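Local coordinates for protein dinoflagellate luciferase (Lingulodinium polyedrum, PDB 1VPR) that catalyses the oxidation of dinoflagellate luciferin by molecular oxygen with emission of blue light, this chain being the third of three homologous luciferase domains, at residues Y206-Q211 and T217-V222; D196-Q201 and E240-G245; E63-G68 and G171-I176. All coordinates share one frame; numbering follows the deposited sequence.

Contact 1: residues Y206-Q211 and T217-V222; sequences YLRINQ and TVDASV
Arg208 and Asp219 face each other as a hydrogen-bonded pair in an antiparallel beta hairpin, strands 206-212 and 215-219 of the ten-stranded sheet that forms the calycin-like beta barrel. Asp219 N gives a nearly straight bond to Arg208 O (2.8 Å), and Asp219 O takes Arg208 N in return. Two residues along, Asn210 and Thr217 repeat this pair of hydrogen bonds, with Asn210 N to Thr217 O at 2.9 Å. Between them Ile209 and Val218 make the non-hydrogen-bonded pair; their side chains lie side by side on the other face, CG1 of Ile209 at 4.2 Å from CG2 of Val218. Leu207 extends this apolar patch, its CD2 reaching CG1 of Val218 at 4.0 Å.

On the face of Arg208, Asn210, Thr217 and Asp219 the contact is polar. The carboxylate of Asp219 leans on the aliphatic root of Arg208, OD2 to CB 3.6 Å, while the extended arginine runs on to the carbonyls of Gly68, Lys70 and Pro310. Asp219 pairs instead with Lys229 on the neighbouring strand.

Past Asp219 the chains part and water fills in. With CG of Tyr206 between its own backbone N and carbonyl carbon (chi1 73°), the end of the ring comes close to Ala220 and Ser221. One water links Tyr206 OH to Ala220 O; a second lies in the ring plane, 2.7 Å from Tyr206 OH, and accepts from Val222 N.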
loop_
_atom_site.group_PDB
_atom_site.type_symbol
_atom_site.label_atom_id
_atom_site.label_comp_id
_atom_site.label_asym_id
_atom_site.label_seq_id
_atom_site.Cartn_x
_atom_site.Cartn_y
_atom_site.Cartn_z
ATOM N N TYR A 206 -6.407 2.244 -7.816
ATOM C CA TYR A 206 -5.694 1.382 -8.753
ATOM C C TYR A 206 -4.361 0.885 -8.217
ATOM O O TYR A 206 -3.898 1.293 -7.154
ATOM C CB TYR A 206 -5.354 2.181 -10.005
ATOM C CG TYR A 206 -4.236 3.185 -9.750
ATOM C CD1 TYR A 206 -4.486 4.392 -9.113
ATOM C CD2 TYR A 206 -2.918 2.892 -10.088
ATOM C CE1 TYR A 206 -3.444 5.290 -8.816
ATOM C CE2 TYR A 206 -1.868 3.774 -9.789
ATOM C CZ TYR A 206 -2.137 4.965 -9.156
ATOM O OH TYR A 206 -1.105 5.826 -8.851
ATOM N N LEU A 207 -3.735 0.023 -9.008
ATOM C CA LEU A 207 -2.372 -0.453 -8.758
ATOM C C LEU A 207 -1.778 -0.722 -10.142
ATOM O O LEU A 207 -2.483 -1.224 -11.012
ATOM C CB LEU A 207 -2.322 -1.754 -7.959
ATOM C CG LEU A 207 -2.629 -1.795 -6.455
ATOM C CD1 LEU A 207 -2.565 -3.283 -6.014
ATOM C CD2 LEU A 207 -1.610 -0.938 -5.656
ATOM N N ARG A 208 -0.505 -0.368 -10.346
ATOM C CA ARG A 208 0.214 -0.657 -11.590
ATOM C C ARG A 208 1.391 -1.478 -11.069
ATOM O O ARG A 208 2.133 -1.031 -10.191
ATOM C CB ARG A 208 0.723 0.620 -12.257
ATOM C CG ARG A 208 -0.374 1.546 -12.780
ATOM C CD ARG A 208 0.217 2.855 -13.370
ATOM N NE ARG A 208 -0.818 3.825 -13.766
ATOM C CZ ARG A 208 -1.344 3.952 -14.988
ATOM N NH1 ARG A 208 -2.284 4.872 -15.206
ATOM N NH2 ARG A 208 -0.934 3.192 -16.003
ATOM N N ILE A 209 1.566 -2.689 -11.582
ATOM C CA ILE A 209 2.628 -3.544 -11.079
ATOM C C ILE A 209 3.522 -4.036 -12.192
ATOM O O ILE A 209 3.049 -4.480 -13.246
ATOM C CB ILE A 209 2.028 -4.791 -10.376
ATOM C CG1 ILE A 209 1.147 -4.367 -9.217
ATOM C CG2 ILE A 209 3.143 -5.728 -9.873
ATOM C CD1 ILE A 209 0.327 -5.559 -8.621
ATOM N N ASN A 210 4.816 -3.940 -11.958
ATOM C CA ASN A 210 5.802 -4.450 -12.883
ATOM C C ASN A 210 6.280 -5.621 -12.057
ATOM O O ASN A 210 6.717 -5.428 -10.913
ATOM C CB ASN A 210 6.963 -3.471 -13.062
ATOM C CG ASN A 210 6.739 -2.518 -14.212
ATOM O OD1 ASN A 210 7.028 -2.846 -15.369
ATOM N ND2 ASN A 210 6.203 -1.342 -13.908
ATOM N N GLN A 211 6.197 -6.822 -12.604
ATOM C CA GLN A 211 6.649 -7.993 -11.860
ATOM C C GLN A 211 7.636 -8.811 -12.671
ATOM O O GLN A 211 7.380 -9.113 -13.835
ATOM C CB GLN A 211 5.464 -8.885 -11.460
ATOM C CG GLN A 211 5.925 -10.285 -10.950
ATOM C CD GLN A 211 4.804 -11.180 -10.446
ATOM O OE1 GLN A 211 3.680 -11.140 -10.944
ATOM N NE2 GLN A 211 5.114 -12.020 -9.459
ATOM N N THR A 217 7.818 -3.750 -8.926
ATOM C CA THR A 217 7.759 -2.301 -8.720
ATOM C C THR A 217 6.249 -2.050 -8.704
ATOM O O THR A 217 5.520 -2.538 -9.572
ATOM C CB THR A 217 8.387 -1.519 -9.844
ATOM O OG1 THR A 217 9.806 -1.690 -9.784
ATOM C CG2 THR A 217 8.048 -0.015 -9.697
ATOM N N VAL A 218 5.766 -1.316 -7.708
ATOM C CA VAL A 218 4.344 -1.071 -7.566
ATOM C C VAL A 218 4.007 0.418 -7.466
ATOM O O VAL A 218 4.591 1.146 -6.663
ATOM C CB VAL A 218 3.778 -1.795 -6.289
ATOM C CG1 VAL A 218 2.277 -1.529 -6.127
ATOM C CG2 VAL A 218 4.035 -3.292 -6.380
ATOM N N ASP A 219 3.088 0.859 -8.313
ATOM C CA ASP A 219 2.613 2.235 -8.293
ATOM C C ASP A 219 1.302 2.115 -7.537
ATOM O O ASP A 219 0.426 1.318 -7.917
ATOM C CB ASP A 219 2.385 2.749 -9.721
ATOM C CG ASP A 219 3.674 2.764 -10.528
ATOM O OD1 ASP A 219 4.473 3.693 -10.357
ATOM O OD2 ASP A 219 3.930 1.824 -11.310
ATOM N N ALA A 220 1.191 2.880 -6.452
ATOM C CA ALA A 220 0.013 2.894 -5.581
ATOM C C ALA A 220 -0.487 4.328 -5.429
ATOM O O ALA A 220 0.223 5.270 -5.759
ATOM C CB ALA A 220 0.364 2.331 -4.214
ATOM N N SER A 221 -1.699 4.485 -4.909
ATOM C CA SER A 221 -2.305 5.808 -4.759
ATOM C C SER A 221 -1.551 6.777 -3.865
ATOM O O SER A 221 -1.221 6.451 -2.708
ATOM C CB SER A 221 -3.733 5.656 -4.224
ATOM O OG SER A 221 -4.323 6.914 -3.905
ATOM N N VAL A 222 -1.294 7.977 -4.385
ATOM C CA VAL A 222 -0.622 8.998 -3.584
ATOM C C VAL A 222 -1.639 9.677 -2.653
ATOM O O VAL A 222 -1.294 10.524 -1.837
ATOM C CB VAL A 222 0.114 10.032 -4.462
ATOM C CG1 VAL A 222 1.364 9.373 -5.056
ATOM C CG2 VAL A 222 -0.801 10.560 -5.576
HETATM O O HOH W 1 -3.296 2.118 -4.620
HETATM O O HOH W 2 1.338 6.243 -7.941
HETATM O O HOH W 3 -1.525 8.119 -7.430
HETATM O O HOH W 4 4.832 -0.434 -11.340
#

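Contact 2: residues D196-Q201 and E240-G245; sequences DTDHHQ and EPLVSG
Asp198 reaches across to Leu242 and Ser244, and its side chain carries the polar part of the contact. From CB, which points toward the 240-245 segment, the chain leads to CG, 3.8 Å from CD1 of Leu242. There the carboxylate divides its work. OD1 accepts the hydroxyl of Ser244, OG to OD1 2.6 Å, on its syn side and 27° out of the carboxylate plane; the same oxygen lies 3.3 Å from CD1 of Leu242. OD2 turns back to its own loop and takes His199 N from above the carboxylate plane, while a water donates to OD2 and accepts from Ser244 N. Direct and water-mediated links thus tie both carboxylate oxygens to Ser244.

With OG between its backbone N and carbonyl carbon (chi1 73°), Ser244 presents the hydroxyl to the acid; the same OG is hydrogen-bonded to Gly246 N. Ser244 sits in the type I turn from Leu242 to Gly245, closed by Gly245 N to Leu242 O at 2.9 Å. Leu242 supplies the apolar part of the contact: its CD1 lies 3.8 Å from CD2 of His199, the two side chains meeting at a slant, and its CD2 meets CB of His199. The imidazole has its polar partner elsewhere, NE2 bonding Glu266, and packs edge-to-face with Phe273.

Deeper in, a water joins NE2 of His200 to OE2 of Glu240, which also holds Arg230 in a salt bridge. The segment following helix 187-197 thus packs on a beta-hairpin connection, the type I turn joining adjacent antiparallel strands 237-241 and 247-253 of the calycin-like barrel.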
loop_
_atom_site.group_PDB
_atom_site.type_symbol
_atom_site.label_atom_id
_atom_site.label_comp_id
_atom_site.label_asym_id
_atom_site.label_seq_id
_atom_site.Cartn_x
_atom_site.Cartn_y
_atom_site.Cartn_z
ATOM N N ASP A 196 -8.736 4.221 10.631
ATOM C CA ASP A 196 -9.407 2.987 10.225
ATOM C C ASP A 196 -9.248 2.631 8.749
ATOM O O ASP A 196 -9.242 1.453 8.398
ATOM C CB ASP A 196 -10.894 3.045 10.572
ATOM C CG ASP A 196 -11.157 2.889 12.072
ATOM O OD1 ASP A 196 -12.331 3.052 12.484
ATOM O OD2 ASP A 196 -10.207 2.600 12.828
ATOM N N THR A 197 -9.115 3.635 7.887
ATOM C CA THR A 197 -8.950 3.375 6.456
ATOM C C THR A 197 -7.492 3.506 6.019
ATOM O O THR A 197 -7.185 3.340 4.841
ATOM C CB THR A 197 -9.790 4.355 5.604
ATOM O OG1 THR A 197 -9.338 5.692 5.830
ATOM C CG2 THR A 197 -11.252 4.263 5.987
ATOM N N ASP A 198 -6.581 3.737 6.956
ATOM C CA ASP A 198 -5.183 3.952 6.578
ATOM C C ASP A 198 -4.548 2.771 5.862
ATOM O O ASP A 198 -4.925 1.601 6.047
ATOM C CB ASP A 198 -4.321 4.360 7.795
ATOM C CG ASP A 198 -3.161 5.309 7.420
ATOM O OD1 ASP A 198 -2.350 5.679 8.308
ATOM O OD2 ASP A 198 -3.053 5.704 6.237
ATOM N N HIS A 199 -3.578 3.121 5.027
ATOM C CA HIS A 199 -2.819 2.188 4.228
ATOM C C HIS A 199 -3.591 1.022 3.633
ATOM O O HIS A 199 -4.563 1.246 2.920
ATOM C CB HIS A 199 -1.540 1.724 4.975
ATOM C CG HIS A 199 -1.769 1.190 6.357
ATOM N ND1 HIS A 199 -2.089 -0.128 6.601
ATOM C CD2 HIS A 199 -1.704 1.795 7.568
ATOM C CE1 HIS A 199 -2.211 -0.314 7.906
ATOM N NE2 HIS A 199 -1.982 0.840 8.513
ATOM N N HIS A 200 -3.206 -0.224 3.913
ATOM C CA HIS A 200 -3.902 -1.325 3.254
ATOM C C HIS A 200 -5.226 -1.775 3.812
ATOM O O HIS A 200 -5.726 -2.818 3.413
ATOM C CB HIS A 200 -2.954 -2.516 3.090
ATOM C CG HIS A 200 -1.763 -2.192 2.248
ATOM N ND1 HIS A 200 -1.878 -1.631 0.994
ATOM C CD2 HIS A 200 -0.438 -2.336 2.479
ATOM C CE1 HIS A 200 -0.671 -1.448 0.486
ATOM N NE2 HIS A 200 0.221 -1.868 1.368
ATOM N N GLN A 201 -5.792 -0.993 4.731
ATOM C CA GLN A 201 -7.106 -1.290 5.276
ATOM C C GLN A 201 -8.139 -0.986 4.196
ATOM O O GLN A 201 -9.222 -1.581 4.184
ATOM C CB GLN A 201 -7.357 -0.473 6.538
ATOM C CG GLN A 201 -6.661 -1.101 7.738
ATOM C CD GLN A 201 -6.548 -0.185 8.932
ATOM O OE1 GLN A 201 -6.908 -0.563 10.037
ATOM N NE2 GLN A 201 -6.015 1.001 8.726
ATOM N N GLU A 240 7.231 2.263 4.043
ATOM C CA GLU A 240 6.106 2.967 3.452
ATOM C C GLU A 240 5.705 4.213 4.241
ATOM O O GLU A 240 5.043 4.107 5.272
ATOM C CB GLU A 240 4.880 2.052 3.348
ATOM C CG GLU A 240 4.986 0.963 2.292
ATOM C CD GLU A 240 4.595 1.460 0.901
ATOM O OE1 GLU A 240 4.782 2.670 0.602
ATOM O OE2 GLU A 240 4.119 0.621 0.105
ATOM N N PRO A 241 6.156 5.404 3.815
ATOM C CA PRO A 241 5.729 6.596 4.562
ATOM C C PRO A 241 4.290 6.859 4.109
ATOM O O PRO A 241 3.975 6.702 2.923
ATOM C CB PRO A 241 6.685 7.686 4.076
ATOM C CG PRO A 241 7.177 7.171 2.737
ATOM C CD PRO A 241 7.340 5.697 2.991
ATOM N N LEU A 242 3.424 7.260 5.034
ATOM C CA LEU A 242 2.018 7.489 4.717
ATOM C C LEU A 242 1.635 8.962 4.734
ATOM O O LEU A 242 2.206 9.767 5.502
ATOM C CB LEU A 242 1.141 6.746 5.719
ATOM C CG LEU A 242 1.502 5.280 5.970
ATOM C CD1 LEU A 242 0.589 4.729 7.056
ATOM C CD2 LEU A 242 1.394 4.477 4.682
ATOM N N VAL A 243 0.663 9.306 3.896
ATOM C CA VAL A 243 0.154 10.664 3.803
ATOM C C VAL A 243 -0.451 11.063 5.150
ATOM O O VAL A 243 -0.521 12.261 5.479
ATOM C CB VAL A 243 -0.936 10.768 2.718
ATOM C CG1 VAL A 243 -1.669 12.100 2.824
ATOM C CG2 VAL A 243 -0.303 10.621 1.339
ATOM N N SER A 244 -0.888 10.061 5.918
ATOM C CA SER A 244 -1.488 10.285 7.234
ATOM C C SER A 244 -0.429 10.655 8.274
ATOM O O SER A 244 -0.750 11.120 9.368
ATOM C CB SER A 244 -2.213 9.025 7.700
ATOM O OG SER A 244 -1.272 8.035 8.079
ATOM N N GLY A 245 0.834 10.455 7.927
ATOM C CA GLY A 245 1.911 10.750 8.848
ATOM C C GLY A 245 2.416 9.455 9.459
ATOM O O GLY A 245 3.454 9.431 10.116
HETATM O O HOH W 5 -2.142 7.767 4.658
HETATM O O HOH W 6 2.728 -1.554 0.300
#

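Contact 3: residues E63-G68 and G171-I176; sequences ECHELG and GQAAFI
His65 NE2 donates to Gln172 OE1 at 2.7 Å, the one hydrogen bond between the end of helix 57-65 and the start of helix 172-181. The bond is well formed from both sides: the amide oxygen meets the ring at its edge, only 7° out of the imidazole plane, and the donor comes in the carbonyl plane onto a lone pair of OE1. Ring and amide stand almost perpendicular, their planes 89° apart.

Gln172 gets its amide there by extending: CG is anti to the backbone N (chi1 -175°) and the chain runs straight on to CD. The amide nitrogen, NE2, bonds OG1 of Thr197, so OE1 and NE2 are both engaged, consistent with the modelled amide orientation. CB of Gln172 also lies near the ring, 3.7 Å from NE2 of His65.

The same helix also packs on the imidazole through later residues. Ala173 N sits over one face, offset toward the rim, and CB of Ala173 approaches CD2 of His65 at 4.1 Å. One turn on, the side chain of Ile176 runs to meet that of His65 from the opposite direction, CD1 reaching the ring edge at CD2 (4.0 Å).

Ile176 extends the packing to Phe58, Leu61 and Leu62 of helix 57-65. This is a helix-helix contact between the N-terminal helical bundle and the catalytic domain, where helix 172-181 follows barrel strand 163-169; Ser221 and Ala223, beyond strand 215-219, also touch His65.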
loop_
_atom_site.group_PDB
_atom_site.type_symbol
_atom_site.label_atom_id
_atom_site.label_comp_id
_atom_site.label_asym_id
_atom_site.label_seq_id
_atom_site.Cartn_x
_atom_site.Cartn_y
_atom_site.Cartn_z
ATOM N N GLU A 63 -9.756 14.276 -4.249
ATOM C CA GLU A 63 -9.224 14.665 -5.534
ATOM C C GLU A 63 -7.909 13.933 -5.813
ATOM O O GLU A 63 -7.623 13.598 -6.955
ATOM C CB GLU A 63 -9.010 16.172 -5.590
ATOM C CG GLU A 63 -8.667 16.682 -6.972
ATOM C CD GLU A 63 -8.564 18.195 -6.993
ATOM O OE1 GLU A 63 -7.431 18.729 -6.992
ATOM O OE2 GLU A 63 -9.627 18.845 -6.990
ATOM N N CYS A 64 -7.118 13.664 -4.782
ATOM C CA CYS A 64 -5.860 12.963 -5.015
ATOM C C CYS A 64 -6.092 11.525 -5.425
ATOM O O CYS A 64 -5.213 10.902 -6.029
ATOM C CB CYS A 64 -4.964 13.003 -3.776
ATOM S SG CYS A 64 -4.200 14.615 -3.472
ATOM N N HIS A 65 -7.266 10.987 -5.097
ATOM C CA HIS A 65 -7.579 9.609 -5.460
ATOM C C HIS A 65 -7.677 9.450 -6.978
ATOM O O HIS A 65 -7.371 8.384 -7.530
ATOM C CB HIS A 65 -8.876 9.165 -4.774
ATOM C CG HIS A 65 -8.630 8.399 -3.517
ATOM N ND1 HIS A 65 -7.948 7.197 -3.513
ATOM C CD2 HIS A 65 -8.850 8.714 -2.215
ATOM C CE1 HIS A 65 -7.747 6.814 -2.261
ATOM N NE2 HIS A 65 -8.283 7.715 -1.456
ATOM N N GLU A 66 -8.059 10.532 -7.652
ATOM C CA GLU A 66 -8.194 10.526 -9.104
ATOM C C GLU A 66 -6.848 10.623 -9.843
ATOM O O GLU A 66 -6.803 10.620 -11.075
ATOM C CB GLU A 66 -9.130 11.672 -9.537
ATOM N N LEU A 67 -5.749 10.682 -9.102
ATOM C CA LEU A 67 -4.437 10.789 -9.728
ATOM C C LEU A 67 -3.752 9.449 -10.004
ATOM O O LEU A 67 -3.741 8.560 -9.138
ATOM C CB LEU A 67 -3.493 11.619 -8.845
ATOM C CG LEU A 67 -3.853 13.069 -8.500
ATOM C CD1 LEU A 67 -2.970 13.561 -7.342
ATOM C CD2 LEU A 67 -3.664 13.943 -9.733
ATOM N N GLY A 68 -3.201 9.317 -11.213
ATOM C CA GLY A 68 -2.406 8.152 -11.588
ATOM C C GLY A 68 -2.908 6.785 -12.027
ATOM O O GLY A 68 -2.079 5.946 -12.411
ATOM N N GLY A 171 -12.487 0.526 -1.880
ATOM C CA GLY A 171 -11.695 1.708 -2.130
ATOM C C GLY A 171 -11.896 2.752 -1.047
ATOM O O GLY A 171 -13.018 2.929 -0.509
ATOM N N GLN A 172 -10.826 3.470 -0.724
ATOM C CA GLN A 172 -10.923 4.491 0.311
ATOM C C GLN A 172 -11.821 5.654 -0.057
ATOM O O GLN A 172 -12.457 6.232 0.820
ATOM C CB GLN A 172 -9.547 5.037 0.685
ATOM C CG GLN A 172 -9.602 6.028 1.849
ATOM C CD GLN A 172 -8.294 6.740 2.078
ATOM O OE1 GLN A 172 -7.630 7.182 1.131
ATOM N NE2 GLN A 172 -7.909 6.869 3.341
ATOM N N ALA A 173 -11.897 6.009 -1.336
ATOM C CA ALA A 173 -12.726 7.151 -1.709
ATOM C C ALA A 173 -14.188 6.956 -1.287
ATOM O O ALA A 173 -14.844 7.900 -0.836
ATOM C CB ALA A 173 -12.612 7.422 -3.201
ATOM N N ALA A 174 -14.687 5.731 -1.394
ATOM C CA ALA A 174 -16.054 5.426 -0.993
ATOM C C ALA A 174 -16.246 5.739 0.494
ATOM O O ALA A 174 -17.293 6.280 0.880
ATOM C CB ALA A 174 -16.371 3.952 -1.281
ATOM N N PHE A 175 -15.242 5.421 1.321
ATOM C CA PHE A 175 -15.332 5.696 2.759
ATOM C C PHE A 175 -15.252 7.191 3.043
ATOM O O PHE A 175 -15.951 7.697 3.919
ATOM C CB PHE A 175 -14.232 4.960 3.523
ATOM C CG PHE A 175 -14.467 3.495 3.627
ATOM C CD1 PHE A 175 -15.272 2.982 4.641
ATOM C CD2 PHE A 175 -13.966 2.630 2.658
ATOM C CE1 PHE A 175 -15.581 1.628 4.686
ATOM C CE2 PHE A 175 -14.261 1.278 2.685
ATOM C CZ PHE A 175 -15.074 0.769 3.699
ATOM N N ILE A 176 -14.410 7.895 2.290
ATOM C CA ILE A 176 -14.275 9.332 2.447
ATOM C C ILE A 176 -15.584 10.024 2.060
ATOM O O ILE A 176 -16.043 10.916 2.771
ATOM C CB ILE A 176 -13.132 9.893 1.576
ATOM C CG1 ILE A 176 -11.800 9.305 2.040
ATOM C CG2 ILE A 176 -13.083 11.423 1.698
ATOM C CD1 ILE A 176 -10.603 9.769 1.230
#

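Overall arrangement
From the N terminus, contact 3 comes first: it brings 63-68 to 171-176, closing a loop of about a hundred residues before the others open. The chain then passes through helix 187-197 into contact 2, whose long loop returns at 240-245 and encloses the hairpin of contact 1. Contacts 1 and 2 belong to the catalytic barrel, whereas contact 3 ties that barrel to the helical bundle. All three touch one another: contacts 1 and 3 through Arg208 and Gly68, contacts 2 and 3 through Thr197 and Gln172, both by probable hydrogen bonds, and contacts 1 and 2 where Val222 packs on Val243. Their centres are about 13 to 16 Å apart.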